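Side-chain contact in putative sugar kinase PH1459 (PDB 3EWM), which probably phosphorylates a sugar such as fructose with ATP, as a member of the PfkB family of carbohydrate kinases: residues A[248-251]-A[252-256]. Residues are numbered along the deposited sequence; the frame is centred on the assembly and turned at random.
Sequences AFMA and ALLVG
Ala251 O accepts the amide of Val255 at 2.8 Å from Val255 N, with the N-H directed almost straight at the oxygen (173°). Methyl CG2 of Val255 rests against the same Ala251 O at 3.4 Å; with CG1 anti to the backbone N (chi1 170°), CG2 falls beside that N and near the oxygen, while the compact apolar side chain packs on the loop residues Leu46 and Val48. One residue earlier, Met250 O is bonded to the amide of Leu254 (Leu254 N to Met250 O 3.0 Å), and Leu254 CG lies close to that oxygen too. The side chains of this pair also meet: the selenium of Met250, a selenomethionine, is 4.0 Å from Leu254 CG, and the two chains cross at a slant. Met250 CG stands anti to the backbone N (chi1 -174°), and the bends at chi2 and chi3 bring the selenium against CG and CD2 of Leu254. All of this is regular alpha-helical i to i+4 geometry within helix 245-259, which packs against strands 188-192 and 211-215 of the central sheet of the ribokinase-like fold and against helix 265-279. Toward the sheet, Leu253 reaches Ile188, Leu211 and Ala213, its branched side chain touching both strands. Phe249, one turn before it, brings its ring near Lys190 and Thr215, both of which bind ATP, so Phe249 probably forms part of the apolar backing of the nucleotide site. Small Ala248 and Ala252 allow close approach to Ser279 and Val275 of helix 265-279. Ala248 and Ala252 are themselves joined by a backbone hydrogen bond, Ala252 N to Ala248 O at 2.9 Å.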
loop_
_atom_site.group_PDB
_atom_site.type_symbol
_atom_site.label_atom_id
_atom_site.label_comp_id
_atom_site.label_asym_id
_atom_site.label_seq_id
_atom_site.Cartn_x
_atom_site.Cartn_y
_atom_site.Cartn_z
ATOM N N ALA A 248 -21.450 -0.376 -11.686
ATOM C CA ALA A 248 -22.161 -0.560 -12.953
ATOM C C ALA A 248 -23.564 0.056 -12.869
ATOM O O ALA A 248 -23.986 0.805 -13.757
ATOM C CB ALA A 248 -22.256 -2.019 -13.283
ATOM N N PHE A 249 -24.275 -0.281 -11.795
ATOM C CA PHE A 249 -25.574 0.285 -11.529
ATOM C C PHE A 249 -25.523 1.823 -11.478
ATOM O O PHE A 249 -26.327 2.489 -12.120
ATOM C CB PHE A 249 -26.145 -0.303 -10.231
ATOM C CG PHE A 249 -27.343 0.425 -9.728
ATOM C CD1 PHE A 249 -28.596 0.166 -10.260
ATOM C CD2 PHE A 249 -27.225 1.356 -8.716
ATOM C CE1 PHE A 249 -29.726 0.845 -9.803
ATOM C CE2 PHE A 249 -28.346 2.041 -8.244
ATOM C CZ PHE A 249 -29.600 1.777 -8.799
HETATM N N MSE A 250 -24.574 2.384 -10.723
HETATM C CA MSE A 250 -24.427 3.845 -10.673
HETATM C C MSE A 250 -24.214 4.426 -12.066
HETATM O O MSE A 250 -24.868 5.393 -12.446
HETATM C CB MSE A 250 -23.272 4.267 -9.739
HETATM C CG MSE A 250 -23.144 5.771 -9.532
HETATM SE SE MSE A 250 -24.822 6.621 -8.977
HETATM C CE MSE A 250 -24.146 7.695 -7.471
ATOM N N ALA A 251 -23.279 3.844 -12.813
ATOM C CA ALA A 251 -23.011 4.304 -14.171
ATOM C C ALA A 251 -24.292 4.330 -15.012
ATOM O O ALA A 251 -24.610 5.339 -15.630
ATOM C CB ALA A 251 -21.951 3.437 -14.830
ATOM N N ALA A 252 -25.040 3.227 -14.972
ATOM C CA ALA A 252 -26.319 3.130 -15.680
ATOM C C ALA A 252 -27.303 4.202 -15.250
ATOM O O ALA A 252 -28.039 4.739 -16.071
ATOM C CB ALA A 252 -26.938 1.763 -15.459
ATOM N N LEU A 253 -27.351 4.485 -13.950
ATOM C CA LEU A 253 -28.310 5.445 -13.445
ATOM C C LEU A 253 -28.001 6.828 -13.996
ATOM O O LEU A 253 -28.897 7.550 -14.443
ATOM C CB LEU A 253 -28.298 5.474 -11.921
ATOM C CG LEU A 253 -29.526 6.157 -11.328
ATOM C CD1 LEU A 253 -30.744 5.244 -11.484
ATOM C CD2 LEU A 253 -29.290 6.484 -9.862
ATOM N N LEU A 254 -26.719 7.171 -13.943
ATOM C CA LEU A 254 -26.229 8.463 -14.383
ATOM C C LEU A 254 -26.370 8.629 -15.884
ATOM O O LEU A 254 -26.849 9.657 -16.348
ATOM C CB LEU A 254 -24.778 8.647 -13.945
ATOM C CG LEU A 254 -24.592 8.642 -12.416
ATOM C CD1 LEU A 254 -23.215 9.152 -12.048
ATOM C CD2 LEU A 254 -25.687 9.492 -11.732
ATOM N N VAL A 255 -25.962 7.617 -16.635
ATOM C CA VAL A 255 -26.164 7.638 -18.090
ATOM C C VAL A 255 -27.660 7.720 -18.441
ATOM O O VAL A 255 -28.040 8.520 -19.289
ATOM C CB VAL A 255 -25.445 6.464 -18.790
ATOM C CG1 VAL A 255 -25.861 6.368 -20.238
ATOM C CG2 VAL A 255 -23.912 6.664 -18.707
ATOM N N GLY A 256 -28.494 6.926 -17.765
ATOM C CA GLY A 256 -29.954 6.990 -17.916
ATOM C C GLY A 256 -30.536 8.373 -17.698
ATOM O O GLY A 256 -31.289 8.897 -18.535
#